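Local coordinates for DNA repair protein RAD7 (Saccharomyces cerevisiae, PDB 5ZB2) that is a component of the global genome repair complex that promotes nucleotide excision repair of nontranscribing DNA and interacts with Elc1, at residues Glu274-Ser285 with Ser300-Ala311. Numbering follows the deposited sequence.
Sequences EESDQITTDSLS and SFRRCLQLGDMA
Two neighbouring turns of the leucine-rich repeat solenoid stack here, each running from the end of its parallel strand, or just beyond it, through a loop into the outer helix. Just past the strands, Glu274 meets Arg302. Glu274 OE1 accepts from Arg302 NE at 2.7 Å and from NH2, both on the same face of the carboxylate. The carboxylate stands almost upright on the guanidinium plane, 87° apart. Ser300 OG donates to the other oxygen, Glu274 OE2, at 2.7 Å on its anti side. Arg302 CG is anti to the backbone N (chi1 -178°) and the chain bends at chi3, which brings the guanidinium edge back to both glutamates. Glu275 OE2 adds a weak, longer bridge to Arg302 NH2, 3.3 Å. With an alanine at Glu274, the Arg302 guanidinium would probably lose its short salt bridge, and Ser300 OG the carboxylate it donates to. The backbone bond from Glu275 N to Arg302 O, 2.8 Å, joins the two loops beside the bridge. Further along, Gln306 NE2 donates in its own amide plane to Asp277 O at 3.1 Å, nearly straight at 175°. A water bridges the loops, donating to Ser276 O and Ile279 O and accepting from Gln306 N. Near the helix starts, Thr281 OG1 receives a weak bond from Gly308 N, the N-cap residue. Inside, Leu284 CD1 packs against both methyls of Leu307, and Ile254 of helix 251-261 also touches Leu284. Three donors on the Glu274 carboxylate probably favour its ionised form and hold it in place, while the water satisfies loop carbonyls.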
loop_
_atom_site.group_PDB
_atom_site.type_symbol
_atom_site.label_atom_id
_atom_site.label_comp_id
_atom_site.label_asym_id
_atom_site.label_seq_id
_atom_site.Cartn_x
_atom_site.Cartn_y
_atom_site.Cartn_z
ATOM N N GLU A 274 10.275 17.660 36.692
ATOM C CA GLU A 274 11.714 17.528 36.515
ATOM C C GLU A 274 12.342 18.828 36.018
ATOM O O GLU A 274 11.741 19.569 35.237
ATOM C CB GLU A 274 12.009 16.384 35.548
ATOM C CG GLU A 274 11.437 15.047 36.009
ATOM C CD GLU A 274 11.831 13.894 35.101
ATOM O OE1 GLU A 274 12.485 14.142 34.066
ATOM O OE2 GLU A 274 11.487 12.740 35.426
ATOM N N GLU A 275 13.557 19.105 36.501
ATOM C CA GLU A 275 14.401 20.218 36.059
ATOM C C GLU A 275 13.872 21.590 36.474
ATOM O O GLU A 275 14.224 22.598 35.856
ATOM C CB GLU A 275 14.612 20.188 34.537
ATOM C CG GLU A 275 15.555 19.084 34.070
ATOM C CD GLU A 275 15.820 19.126 32.577
ATOM O OE1 GLU A 275 15.495 20.149 31.934
ATOM O OE2 GLU A 275 16.352 18.134 32.045
ATOM N N SER A 276 13.057 21.673 37.525
ATOM C CA SER A 276 12.542 22.956 38.012
ATOM C C SER A 276 13.439 23.430 39.153
ATOM O O SER A 276 13.162 23.219 40.334
ATOM C CB SER A 276 11.089 22.821 38.451
ATOM O OG SER A 276 10.251 22.512 37.347
ATOM N N ASP A 277 14.535 24.093 38.778
ATOM C CA ASP A 277 15.539 24.544 39.733
ATOM C C ASP A 277 15.120 25.781 40.522
ATOM O O ASP A 277 15.901 26.249 41.358
ATOM C CB ASP A 277 16.859 24.832 39.008
ATOM C CG ASP A 277 16.805 26.100 38.180
ATOM O OD1 ASP A 277 15.748 26.376 37.576
ATOM O OD2 ASP A 277 17.819 26.827 38.140
ATOM N N GLN A 278 13.928 26.333 40.284
ATOM C CA GLN A 278 13.450 27.476 41.057
ATOM C C GLN A 278 12.425 27.096 42.120
ATOM O O GLN A 278 12.152 27.909 43.007
ATOM C CB GLN A 278 12.853 28.537 40.125
ATOM C CG GLN A 278 13.894 29.241 39.261
ATOM C CD GLN A 278 13.352 30.477 38.571
ATOM O OE1 GLN A 278 13.344 31.568 39.144
ATOM N NE2 GLN A 278 12.902 30.315 37.333
ATOM N N ILE A 279 11.871 25.884 42.064
ATOM C CA ILE A 279 10.930 25.429 43.078
ATOM C C ILE A 279 11.687 25.066 44.349
ATOM O O ILE A 279 12.676 24.320 44.311
ATOM C CB ILE A 279 10.114 24.242 42.545
ATOM C CG1 ILE A 279 9.279 24.701 41.342
ATOM C CG2 ILE A 279 9.237 23.653 43.649
ATOM C CD1 ILE A 279 8.375 23.633 40.747
ATOM N N THR A 280 11.217 25.579 45.484
ATOM C CA THR A 280 11.910 25.423 46.755
ATOM C C THR A 280 11.336 24.264 47.562
ATOM O O THR A 280 10.219 23.795 47.331
ATOM C CB THR A 280 11.822 26.706 47.588
ATOM O OG1 THR A 280 10.468 26.902 48.017
ATOM C CG2 THR A 280 12.280 27.910 46.777
ATOM N N THR A 281 12.130 23.812 48.534
ATOM C CA THR A 281 11.664 22.807 49.481
ATOM C C THR A 281 10.443 23.302 50.246
ATOM O O THR A 281 9.526 22.526 50.541
ATOM C CB THR A 281 12.792 22.462 50.454
ATOM O OG1 THR A 281 13.962 22.100 49.711
ATOM C CG2 THR A 281 12.389 21.318 51.376
ATOM N N ASP A 282 10.419 24.593 50.575
ATOM C CA ASP A 282 9.347 25.143 51.396
ATOM C C ASP A 282 7.999 25.043 50.694
ATOM O O ASP A 282 7.009 24.601 51.291
ATOM C CB ASP A 282 9.671 26.597 51.743
ATOM C CG ASP A 282 10.961 26.734 52.529
ATOM O OD1 ASP A 282 11.213 25.880 53.405
ATOM O OD2 ASP A 282 11.724 27.688 52.268
ATOM N N SER A 283 7.935 25.452 49.425
ATOM C CA SER A 283 6.649 25.472 48.733
ATOM C C SER A 283 6.056 24.071 48.627
ATOM O O SER A 283 4.854 23.884 48.848
ATOM C CB SER A 283 6.799 26.101 47.349
ATOM O OG SER A 283 7.532 25.264 46.470
ATOM N N LEU A 284 6.883 23.070 48.311
ATOM C CA LEU A 284 6.363 21.715 48.148
ATOM C C LEU A 284 5.973 21.107 49.489
ATOM O O LEU A 284 4.976 20.379 49.576
ATOM C CB LEU A 284 7.386 20.830 47.437
ATOM C CG LEU A 284 7.602 21.111 45.941
ATOM C CD1 LEU A 284 8.549 20.089 45.350
ATOM C CD2 LEU A 284 6.296 21.117 45.148
ATOM N N SER A 285 6.736 21.392 50.546
ATOM C CA SER A 285 6.322 20.963 51.877
ATOM C C SER A 285 4.974 21.572 52.231
ATOM O O SER A 285 4.066 20.879 52.703
ATOM C CB SER A 285 7.372 21.354 52.917
ATOM O OG SER A 285 8.579 20.643 52.720
ATOM N N SER A 300 8.379 11.891 40.315
ATOM C CA SER A 300 9.748 12.225 39.943
ATOM C C SER A 300 10.038 13.689 40.234
ATOM O O SER A 300 9.254 14.569 39.863
ATOM C CB SER A 300 10.015 11.941 38.464
ATOM O OG SER A 300 11.317 12.380 38.102
ATOM N N PHE A 301 11.169 13.939 40.891
ATOM C CA PHE A 301 11.695 15.281 41.106
ATOM C C PHE A 301 13.088 15.426 40.499
ATOM O O PHE A 301 13.900 16.223 40.973
ATOM C CB PHE A 301 11.731 15.620 42.596
ATOM C CG PHE A 301 10.389 15.566 43.270
ATOM C CD1 PHE A 301 9.361 16.398 42.865
ATOM C CD2 PHE A 301 10.163 14.694 44.323
ATOM C CE1 PHE A 301 8.124 16.352 43.489
ATOM C CE2 PHE A 301 8.929 14.646 44.954
ATOM C CZ PHE A 301 7.911 15.474 44.535
ATOM N N ARG A 302 13.371 14.664 39.442
ATOM C CA ARG A 302 14.687 14.677 38.813
ATOM C C ARG A 302 15.156 16.102 38.554
ATOM O O ARG A 302 14.482 16.877 37.868
ATOM C CB ARG A 302 14.649 13.889 37.499
ATOM C CG ARG A 302 16.000 13.805 36.788
ATOM C CD ARG A 302 15.910 13.050 35.466
ATOM N NE ARG A 302 15.083 13.769 34.505
ATOM C CZ ARG A 302 15.495 14.812 33.791
ATOM N NH1 ARG A 302 16.735 15.269 33.921
ATOM N NH2 ARG A 302 14.661 15.403 32.946
ATOM N N ARG A 303 16.323 16.431 39.110
ATOM C CA ARG A 303 17.001 17.709 38.881
ATOM C C ARG A 303 16.184 18.897 39.385
ATOM O O ARG A 303 16.284 20.003 38.850
ATOM C CB ARG A 303 17.370 17.890 37.404
ATOM C CG ARG A 303 18.578 17.055 36.986
ATOM C CD ARG A 303 19.147 17.480 35.642
ATOM N NE ARG A 303 19.561 18.881 35.631
ATOM C CZ ARG A 303 20.667 19.347 36.203
ATOM N NH1 ARG A 303 21.484 18.526 36.852
ATOM N NH2 ARG A 303 20.954 20.639 36.135
ATOM N N CYS A 304 15.382 18.684 40.431
ATOM C CA CYS A 304 14.826 19.787 41.216
ATOM C C CYS A 304 15.846 20.143 42.291
ATOM O O CYS A 304 15.728 19.775 43.462
ATOM C CB CYS A 304 13.483 19.403 41.816
ATOM S SG CYS A 304 12.096 19.723 40.737
ATOM N N LEU A 305 16.861 20.902 41.871
ATOM C CA LEU A 305 18.114 20.972 42.615
ATOM C C LEU A 305 17.929 21.498 44.034
ATOM O O LEU A 305 18.745 21.196 44.914
ATOM C CB LEU A 305 19.115 21.843 41.851
ATOM C CG LEU A 305 19.427 21.399 40.418
ATOM C CD1 LEU A 305 20.363 22.390 39.740
ATOM C CD2 LEU A 305 20.026 19.994 40.388
ATOM N N GLN A 306 16.878 22.280 44.284
ATOM C CA GLN A 306 16.713 22.891 45.597
ATOM C C GLN A 306 16.076 21.966 46.626
ATOM O O GLN A 306 16.168 22.248 47.825
ATOM C CB GLN A 306 15.858 24.154 45.494
ATOM C CG GLN A 306 16.544 25.342 44.856
ATOM C CD GLN A 306 15.843 26.646 45.194
ATOM O OE1 GLN A 306 15.702 26.999 46.364
ATOM N NE2 GLN A 306 15.384 27.358 44.171
ATOM N N LEU A 307 15.435 20.881 46.198
ATOM C CA LEU A 307 14.548 20.144 47.089
ATOM C C LEU A 307 15.333 19.377 48.144
ATOM O O LEU A 307 16.299 18.669 47.832
ATOM C CB LEU A 307 13.669 19.190 46.286
ATOM C CG LEU A 307 12.784 19.846 45.230
ATOM C CD1 LEU A 307 11.872 18.796 44.613
ATOM C CD2 LEU A 307 11.968 21.006 45.793
ATOM N N GLY A 308 14.895 19.513 49.396
ATOM C CA GLY A 308 15.533 18.876 50.529
ATOM C C GLY A 308 14.610 17.944 51.292
ATOM O O GLY A 308 13.559 17.536 50.785
ATOM N N ASP A 309 14.993 17.620 52.529
ATOM C CA ASP A 309 14.355 16.524 53.255
ATOM C C ASP A 309 12.856 16.750 53.428
ATOM O O ASP A 309 12.050 15.846 53.183
ATOM C CB ASP A 309 15.026 16.344 54.619
ATOM C CG ASP A 309 16.477 15.910 54.509
ATOM O OD1 ASP A 309 16.862 15.359 53.459
ATOM O OD2 ASP A 309 17.238 16.118 55.475
ATOM N N MET A 310 12.457 17.946 53.867
ATOM C CA MET A 310 11.076 18.134 54.299
ATOM C C MET A 310 10.087 17.934 53.158
ATOM O O MET A 310 8.976 17.439 53.383
ATOM C CB MET A 310 10.897 19.519 54.922
ATOM C CG MET A 310 11.347 19.604 56.374
ATOM S SD MET A 310 10.543 18.388 57.446
ATOM C CE MET A 310 8.826 18.878 57.295
ATOM N N ALA A 311 10.458 18.313 51.935
ATOM C CA ALA A 311 9.588 18.054 50.794
ATOM C C ALA A 311 9.287 16.563 50.667
ATOM O O ALA A 311 8.131 16.164 50.470
ATOM C CB ALA A 311 10.230 18.587 49.516
HETATM O O HOH W 1 14.484 23.058 42.651
HETATM O O HOH W 2 14.526 25.063 48.829
#